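MAGE domain-containing protein (Xenopus laevis, PDB 7DG2) forms, as the MAGE-family subunit Nse3, a complex with Nse1 and Nse4 that belongs to the Smc5/6 machinery and probably contributes to DNA binding. Local coordinates at residues 75-80 / 177-182; 104-109 / 171-176. All coordinates share one frame; numbering follows the deposited sequence.

Overall arrangement
The MAGE homology domain illustrates how two small winged-helix-like units can be packed together through one short helix. Interaction 1 sets strand 75-80, the middle strand of the first three-stranded antiparallel sheet, against helix 175-180. Interaction 2 sets helix 94-111 against the end of strand 169-173, the middle strand of the second sheet, just ahead of that same helix. Their centres lie about 13 Å apart and the two contacts touch, for instance where the ring of Phe178 meets Trp173. Along the chain, interaction 2 is nested inside the loop that interaction 1 closes. The Nse4 chain packs on residues of both contacts, so both lie next to this partner subunit.

Interaction 1. Residues 75-80 / 177-182; sequences IYILTN and AFKETS
Ile77 and Lys179 make the closest approach between strand 75-80 and the last turn of helix 175-180. The tip of Ile77, CD1, lies 3.8 Å from CB of Lys179; the lysine chain then bends at chi2 (-62°), carrying CD away from the strand, and the side chain also touches Glu67 of strand 64-70. Two residues further along the strand, with CB again directed at the helix, the methyl CG2 of Thr79 rests 4.2 Å from CG of Glu180, the two side chains crossing obliquely. No direct hydrogen bond spans the segments. Instead a water bridges Leu78 O and Glu180 OE2, 2.7 Å from each. In the fold, this joins the central strand of the first winged-helix-like sheet to the helix that follows the second sheet. Further out, the buried carboxylate of Glu180 has a separate partner for each oxygen besides the water: OE1 bonds to Tyr155 OH, and OE2 forms a salt bridge with Arg176 NH1, which would favour the ionised form. Thr79 OG1 turns to Glu67 OE2 on the neighbouring strand. Beyond the helix end, Thr181 OG1 bonds to Tyr61 O of the Nse4 chain, and Asn80 ND2 bonds to Arg64 O of that chain.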
ATOM      1  N   ILE B  75      -8.442 -10.355  19.245  1.00 20.54           N
ATOM      2  CA  ILE B  75      -7.756  -9.478  18.304  1.00 17.62           C
ATOM      3  C   ILE B  75      -7.913 -10.050  16.898  1.00 18.31           C
ATOM      4  O   ILE B  75      -7.844 -11.271  16.684  1.00 17.10           O
ATOM      5  CB  ILE B  75      -6.274  -9.249  18.675  1.00 25.01           C
ATOM      6  CG1 ILE B  75      -5.470 -10.541  18.616  1.00 27.67           C
ATOM      7  CG2 ILE B  75      -6.176  -8.628  20.077  1.00 29.37           C
ATOM      8  CD1 ILE B  75      -3.958 -10.324  18.679  1.00 33.49           C
ATOM      9  N   TYR B  76      -8.155  -9.159  15.945  1.00 14.85           N
ATOM     10  CA  TYR B  76      -8.497  -9.525  14.575  1.00 15.17           C
ATOM     11  C   TYR B  76      -7.388  -9.150  13.608  1.00 15.62           C
ATOM     12  O   TYR B  76      -6.608  -8.233  13.858  1.00 15.39           O
ATOM     13  CB  TYR B  76      -9.757  -8.810  14.105  1.00 14.35           C
ATOM     14  CG  TYR B  76     -11.001  -9.065  14.931  1.00 15.27           C
ATOM     15  CD1 TYR B  76     -11.411 -10.354  15.240  1.00 18.12           C
ATOM     16  CD2 TYR B  76     -11.769  -8.005  15.381  1.00 14.35           C
ATOM     17  CE1 TYR B  76     -12.567 -10.573  15.995  1.00 18.25           C
ATOM     18  CE2 TYR B  76     -12.927  -8.212  16.115  1.00 15.38           C
ATOM     19  CZ  TYR B  76     -13.319  -9.489  16.418  1.00 15.98           C
ATOM     20  OH  TYR B  76     -14.462  -9.678  17.170  1.00 16.18           O
ATOM     21  N   ILE B  77      -7.355  -9.855  12.476  1.00 13.99           N
ATOM     22  CA  ILE B  77      -6.575  -9.457  11.309  1.00 12.78           C
ATOM     23  C   ILE B  77      -7.483  -9.570  10.090  1.00 13.75           C
ATOM     24  O   ILE B  77      -8.594 -10.096  10.160  1.00 14.08           O
ATOM     25  CB  ILE B  77      -5.302 -10.307  11.114  1.00 14.04           C
ATOM     26  CG1 ILE B  77      -5.667 -11.756  10.784  1.00 16.11           C
ATOM     27  CG2 ILE B  77      -4.386 -10.235  12.334  1.00 16.36           C
ATOM     28  CD1 ILE B  77      -4.455 -12.583  10.346  1.00 17.93           C
ATOM     29  N   LEU B  78      -6.984  -9.083   8.950  1.00 12.03           N
ATOM     30  CA  LEU B  78      -7.671  -9.226   7.673  1.00 12.94           C
ATOM     31  C   LEU B  78      -6.839 -10.144   6.786  1.00 13.95           C
ATOM     32  O   LEU B  78      -5.651  -9.893   6.589  1.00 15.70           O
ATOM     33  CB  LEU B  78      -7.854  -7.857   6.993  1.00 13.66           C
ATOM     34  CG  LEU B  78      -8.723  -6.831   7.717  1.00 14.20           C
ATOM     35  CD1 LEU B  78      -8.674  -5.503   6.962  1.00 15.23           C
ATOM     36  CD2 LEU B  78     -10.161  -7.328   7.844  1.00 17.57           C
ATOM     37  N   THR B  79      -7.454 -11.207   6.261  1.00 13.23           N
ATOM     38  CA  THR B  79      -6.779 -12.108   5.327  1.00 15.07           C
ATOM     39  C   THR B  79      -7.510 -12.093   3.989  1.00 15.62           C
ATOM     40  O   THR B  79      -8.631 -11.590   3.866  1.00 15.05           O
ATOM     41  CB  THR B  79      -6.708 -13.550   5.861  1.00 16.72           C
ATOM     42  OG1 THR B  79      -8.031 -14.075   5.980  1.00 16.88           O
ATOM     43  CG2 THR B  79      -6.012 -13.589   7.223  1.00 18.83           C
ATOM     44  N   ASN B  80      -6.861 -12.655   2.970  1.00 14.89           N
ATOM     45  CA  ASN B  80      -7.365 -12.546   1.609  1.00 15.15           C
ATOM     46  C   ASN B  80      -8.223 -13.760   1.266  1.00 17.25           C
ATOM     47  O   ASN B  80      -7.814 -14.903   1.498  1.00 17.39           O
ATOM     48  CB  ASN B  80      -6.202 -12.421   0.625  1.00 14.82           C
ATOM     49  CG  ASN B  80      -6.581 -11.660  -0.617  1.00 15.21           C
ATOM     50  OD1 ASN B  80      -7.710 -11.776  -1.109  1.00 16.27           O
ATOM     51  ND2 ASN B  80      -5.652 -10.847  -1.121  1.00 15.92           N
ATOM     52  N   ALA B 177       1.081 -15.813  11.084  1.00 17.77           N
ATOM     53  CA  ALA B 177       1.596 -16.792  10.130  1.00 19.19           C
ATOM     54  C   ALA B 177       0.644 -17.972   9.987  1.00 17.21           C
ATOM     55  O   ALA B 177       0.410 -18.461   8.875  1.00 16.98           O
ATOM     56  CB  ALA B 177       2.982 -17.283  10.557  1.00 18.96           C
ATOM     57  N   PHE B 178       0.087 -18.451  11.098  1.00 18.01           N
ATOM     58  CA  PHE B 178      -0.810 -19.596  10.988  1.00 18.31           C
ATOM     59  C   PHE B 178      -2.095 -19.260  10.251  1.00 20.28           C
ATOM     60  O   PHE B 178      -2.729 -20.173   9.711  1.00 20.75           O
ATOM     61  CB  PHE B 178      -1.142 -20.158  12.371  1.00 17.97           C
ATOM     62  CG  PHE B 178      -0.048 -21.007  12.942  1.00 20.90           C
ATOM     63  CD1 PHE B 178       0.221 -22.256  12.400  1.00 25.71           C
ATOM     64  CD2 PHE B 178       0.715 -20.555  14.003  1.00 23.37           C
ATOM     65  CE1 PHE B 178       1.238 -23.046  12.915  1.00 26.83           C
ATOM     66  CE2 PHE B 178       1.724 -21.337  14.521  1.00 27.79           C
ATOM     67  CZ  PHE B 178       1.989 -22.584  13.975  1.00 26.84           C
ATOM     68  N   LYS B 179      -2.489 -17.979  10.207  1.00 18.97           N
ATOM     69  CA  LYS B 179      -3.694 -17.583   9.484  1.00 19.79           C
ATOM     70  C   LYS B 179      -3.420 -17.177   8.042  1.00 19.78           C
ATOM     71  O   LYS B 179      -4.280 -17.382   7.178  1.00 24.09           O
ATOM     72  CB  LYS B 179      -4.393 -16.423  10.205  1.00 20.61           C
ATOM     73  CG  LYS B 179      -4.894 -16.769  11.585  1.00 25.07           C
ATOM     74  CD  LYS B 179      -5.922 -17.867  11.549  1.00 26.56           C
ATOM     75  CE  LYS B 179      -6.402 -18.210  12.955  1.00 30.34           C
ATOM     76  NZ  LYS B 179      -7.464 -19.260  12.920  1.00 35.43           N
ATOM     77  N   GLU B 180      -2.245 -16.627   7.747  1.00 17.04           N
ATOM     78  CA  GLU B 180      -1.966 -16.189   6.389  1.00 17.56           C
ATOM     79  C   GLU B 180      -1.300 -17.262   5.541  1.00 20.47           C
ATOM     80  O   GLU B 180      -1.442 -17.235   4.312  1.00 19.52           O
ATOM     81  CB  GLU B 180      -1.099 -14.928   6.400  1.00 18.81           C
ATOM     82  CG  GLU B 180      -1.863 -13.680   6.875  1.00 18.70           C
ATOM     83  CD  GLU B 180      -1.090 -12.389   6.682  1.00 18.45           C
ATOM     84  OE1 GLU B 180       0.054 -12.422   6.168  1.00 17.50           O
ATOM     85  OE2 GLU B 180      -1.644 -11.328   7.030  1.00 21.19           O
ATOM     86  N   THR B 181      -0.597 -18.213   6.148  1.00 17.74           N
ATOM     87  CA  THR B 181      -0.020 -19.324   5.385  1.00 17.49           C
ATOM     88  C   THR B 181      -0.294 -20.608   6.170  1.00 19.39           C
ATOM     89  O   THR B 181      -1.182 -20.667   7.026  1.00 19.29           O
ATOM     90  CB  THR B 181       1.469 -19.047   5.064  1.00 19.69           C
ATOM     91  OG1 THR B 181       1.947 -19.991   4.092  1.00 18.84           O
ATOM     92  CG2 THR B 181       2.361 -19.104   6.311  1.00 19.47           C
ATOM     93  N   SER B 182       0.428 -21.677   5.849  1.00 17.78           N
ATOM     94  CA  SER B 182       0.219 -22.950   6.518  1.00 20.04           C
ATOM     95  C   SER B 182       1.521 -23.728   6.470  1.00 17.71           C
ATOM     96  O   SER B 182       2.411 -23.436   5.674  1.00 16.33           O
ATOM     97  CB  SER B 182      -0.897 -23.765   5.856  1.00 18.57           C
ATOM     98  OG  SER B 182      -0.458 -24.321   4.620  1.00 20.41           O
TER
HETATM   99  O   HOH W   1      -3.148  -9.692   5.507  1.00 15.13           O

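Interaction 2. Residues 104-109 / 171-176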
ATOM      1  N   VAL B 104      11.699 -17.217   4.483  1.00 17.29           N
ATOM      2  CA  VAL B 104      12.919 -17.974   4.750  1.00 18.93           C
ATOM      3  C   VAL B 104      13.015 -18.312   6.234  1.00 19.48           C
ATOM      4  O   VAL B 104      13.385 -19.433   6.611  1.00 18.99           O
ATOM      5  CB  VAL B 104      14.137 -17.171   4.261  1.00 20.34           C
ATOM      6  CG1 VAL B 104      15.428 -17.788   4.768  1.00 21.50           C
ATOM      7  CG2 VAL B 104      14.134 -17.095   2.748  1.00 22.64           C
ATOM      8  N   ILE B 105      12.657 -17.357   7.096  1.00 18.32           N
ATOM      9  CA  ILE B 105      12.687 -17.588   8.540  1.00 18.95           C
ATOM     10  C   ILE B 105      11.609 -18.593   8.949  1.00 20.47           C
ATOM     11  O   ILE B 105      11.864 -19.525   9.725  1.00 18.78           O
ATOM     12  CB  ILE B 105      12.535 -16.252   9.295  1.00 18.12           C
ATOM     13  CG1 ILE B 105      13.731 -15.343   9.012  1.00 19.92           C
ATOM     14  CG2 ILE B 105      12.377 -16.486  10.791  1.00 21.50           C
ATOM     15  CD1 ILE B 105      13.540 -13.923   9.558  1.00 20.13           C
ATOM     16  N   LEU B 106      10.383 -18.418   8.443  1.00 17.25           N
ATOM     17  CA  LEU B 106       9.332 -19.389   8.746  1.00 17.54           C
ATOM     18  C   LEU B 106       9.735 -20.786   8.295  1.00 17.96           C
ATOM     19  O   LEU B 106       9.386 -21.782   8.939  1.00 18.60           O
ATOM     20  CB  LEU B 106       8.017 -18.991   8.066  1.00 15.84           C
ATOM     21  CG  LEU B 106       7.325 -17.710   8.562  1.00 16.76           C
ATOM     22  CD1 LEU B 106       6.125 -17.390   7.672  1.00 15.55           C
ATOM     23  CD2 LEU B 106       6.866 -17.864  10.000  1.00 17.04           C
ATOM     24  N   SER B 107      10.433 -20.870   7.162  1.00 18.39           N
ATOM     25  CA  SER B 107      10.864 -22.159   6.633  1.00 20.01           C
ATOM     26  C   SER B 107      11.799 -22.860   7.606  1.00 20.40           C
ATOM     27  O   SER B 107      11.605 -24.038   7.920  1.00 22.09           O
ATOM     28  CB  SER B 107      11.547 -21.978   5.277  1.00 19.11           C
ATOM     29  OG  SER B 107      10.622 -21.551   4.281  1.00 20.42           O
ATOM     30  N   LEU B 108      12.815 -22.146   8.097  1.00 21.02           N
ATOM     31  CA  LEU B 108      13.765 -22.764   9.021  1.00 20.24           C
ATOM     32  C   LEU B 108      13.055 -23.247  10.277  1.00 23.51           C
ATOM     33  O   LEU B 108      13.256 -24.382  10.727  1.00 22.87           O
ATOM     34  CB  LEU B 108      14.882 -21.777   9.370  1.00 21.29           C
ATOM     35  CG  LEU B 108      15.937 -22.358  10.329  1.00 25.94           C
ATOM     36  CD1 LEU B 108      16.669 -23.504   9.660  1.00 26.16           C
ATOM     37  CD2 LEU B 108      16.926 -21.292  10.822  1.00 21.89           C
ATOM     38  N   ILE B 109      12.189 -22.405  10.834  1.00 20.69           N
ATOM     39  CA  ILE B 109      11.479 -22.760  12.058  1.00 21.31           C
ATOM     40  C   ILE B 109      10.670 -24.031  11.853  1.00 22.31           C
ATOM     41  O   ILE B 109      10.776 -24.989  12.623  1.00 22.89           O
ATOM     42  CB  ILE B 109      10.584 -21.594  12.506  1.00 17.80           C
ATOM     43  CG1 ILE B 109      11.422 -20.375  12.890  1.00 20.44           C
ATOM     44  CG2 ILE B 109       9.645 -22.045  13.630  1.00 20.94           C
ATOM     45  CD1 ILE B 109      10.572 -19.127  13.110  1.00 19.32           C
ATOM     46  N   PHE B 171      12.701 -18.592  18.343  1.00 27.05           N
ATOM     47  CA  PHE B 171      11.609 -18.132  17.501  1.00 26.48           C
ATOM     48  C   PHE B 171      10.617 -19.255  17.236  1.00 24.42           C
ATOM     49  O   PHE B 171      11.006 -20.411  17.037  1.00 24.15           O
ATOM     50  CB  PHE B 171      12.133 -17.635  16.159  1.00 26.10           C
ATOM     51  CG  PHE B 171      12.796 -16.296  16.198  1.00 29.63           C
ATOM     52  CD1 PHE B 171      12.049 -15.135  16.052  1.00 27.59           C
ATOM     53  CD2 PHE B 171      14.177 -16.192  16.291  1.00 30.19           C
ATOM     54  CE1 PHE B 171      12.666 -13.900  16.024  1.00 30.68           C
ATOM     55  CE2 PHE B 171      14.799 -14.961  16.258  1.00 31.13           C
ATOM     56  CZ  PHE B 171      14.045 -13.817  16.136  1.00 31.83           C
ATOM     57  N   ARG B 172       9.330 -18.902  17.203  1.00 20.45           N
ATOM     58  CA  ARG B 172       8.278 -19.774  16.699  1.00 19.95           C
ATOM     59  C   ARG B 172       7.441 -18.976  15.705  1.00 19.43           C
ATOM     60  O   ARG B 172       7.544 -17.750  15.631  1.00 19.48           O
ATOM     61  CB  ARG B 172       7.382 -20.299  17.833  1.00 26.84           C
ATOM     62  CG  ARG B 172       8.130 -20.936  18.999  1.00 28.21           C
ATOM     63  CD  ARG B 172       7.151 -21.509  20.023  1.00 29.99           C
ATOM     64  NE  ARG B 172       6.287 -22.525  19.422  1.00 36.91           N
ATOM     65  CZ  ARG B 172       6.595 -23.817  19.349  1.00 38.28           C
ATOM     66  NH1 ARG B 172       7.750 -24.246  19.846  1.00 36.27           N
ATOM     67  NH2 ARG B 172       5.759 -24.680  18.779  1.00 32.03           N
ATOM     68  N   TRP B 173       6.599 -19.677  14.944  1.00 22.02           N
ATOM     69  CA  TRP B 173       5.588 -18.979  14.153  1.00 20.73           C
ATOM     70  C   TRP B 173       4.637 -18.217  15.066  1.00 22.63           C
ATOM     71  O   TRP B 173       4.218 -18.725  16.114  1.00 22.72           O
ATOM     72  CB  TRP B 173       4.756 -19.958  13.322  1.00 19.12           C
ATOM     73  CG  TRP B 173       5.412 -20.566  12.130  1.00 18.65           C
ATOM     74  CD1 TRP B 173       6.744 -20.745  11.912  1.00 17.85           C
ATOM     75  CD2 TRP B 173       4.735 -21.106  10.990  1.00 18.25           C
ATOM     76  NE1 TRP B 173       6.941 -21.366  10.691  1.00 16.80           N
ATOM     77  CE2 TRP B 173       5.720 -21.592  10.107  1.00 19.62           C
ATOM     78  CE3 TRP B 173       3.385 -21.216  10.628  1.00 19.72           C
ATOM     79  CZ2 TRP B 173       5.403 -22.177   8.878  1.00 18.88           C
ATOM     80  CZ3 TRP B 173       3.070 -21.802   9.400  1.00 20.96           C
ATOM     81  CH2 TRP B 173       4.077 -22.279   8.546  1.00 17.18           C
ATOM     82  N   GLY B 174       4.262 -16.994  14.637  1.00 21.24           N
ATOM     83  CA  GLY B 174       3.217 -16.245  15.300  1.00 21.00           C
ATOM     84  C   GLY B 174       1.819 -16.548  14.756  1.00 21.81           C
ATOM     85  O   GLY B 174       1.654 -17.212  13.734  1.00 19.72           O
ATOM     86  N   GLN B 175       0.817 -16.017  15.465  1.00 21.25           N
ATOM     87  CA  GLN B 175      -0.577 -16.267  15.119  1.00 25.12           C
ATOM     88  C   GLN B 175      -0.911 -15.788  13.710  1.00 22.79           C
ATOM     89  O   GLN B 175      -1.724 -16.412  13.014  1.00 22.82           O
ATOM     90  CB  GLN B 175      -1.486 -15.584  16.145  1.00 28.06           C
ATOM     91  CG  GLN B 175      -1.413 -16.170  17.572  1.00 35.88           C
ATOM     92  CD  GLN B 175      -1.839 -15.165  18.650  1.00 34.27           C
ATOM     93  OE1 GLN B 175      -1.626 -13.954  18.510  1.00 37.38           O
ATOM     94  NE2 GLN B 175      -2.440 -15.668  19.731  1.00 36.63           N
ATOM     95  N   ARG B 176      -0.305 -14.686  13.266  1.00 20.07           N
ATOM     96  CA  ARG B 176      -0.606 -14.220  11.911  1.00 17.11           C
ATOM     97  C   ARG B 176      -0.089 -15.193  10.855  1.00 17.69           C
ATOM     98  O   ARG B 176      -0.748 -15.401   9.829  1.00 20.07           O
ATOM     99  CB  ARG B 176      -0.041 -12.817  11.685  1.00 16.55           C
ATOM    100  CG  ARG B 176      -0.345 -12.296  10.277  1.00 16.23           C
ATOM    101  CD  ARG B 176       0.248 -10.918  10.029  1.00 15.75           C
ATOM    102  NE  ARG B 176      -0.427  -9.838  10.737  1.00 16.28           N
ATOM    103  CZ  ARG B 176      -1.538  -9.228  10.330  1.00 16.91           C
ATOM    104  NH1 ARG B 176      -2.140  -9.599   9.209  1.00 14.68           N
ATOM    105  NH2 ARG B 176      -2.046  -8.238  11.058  1.00 16.66           N
TER
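The indole NE1 of Trp173 gives its hydrogen to Leu106 O, 3.0 Å away, in a fairly straight bond (161° at the hydrogen). The oxygen sits at the edge of the indole, close to its plane, and the donor is tilted only 20° from the carbonyl plane. Leu106 also packs on this ring: its CD2 methyl stands over one face, 3.5 Å from the centroid of the five-membered ring, in a CH-pi contact. One residue thus meets the indole at both edge and face, which would restrict its rotation. Here helix 94-111 packs across strand 169-173, their local axes at 99° and 8.3 Å apart, as a helix of the second winged-helix-like unit set against the middle strand of its sheet. About one turn on, Ile109 continues the contact. Its CG2, anti to the backbone N, reaches Trp173 CD1 at 3.6 Å, whereas CD1 on the other branch meets CB of Phe171 at 3.7 Å. Around them, Leu156 of strand 156-160 touches both Leu106 and Ile109, Val186 of helix 183-193 packs on Trp173, and Ile121 lies against Phe171. Phe62 of the Nse4 chain packs on Leu106.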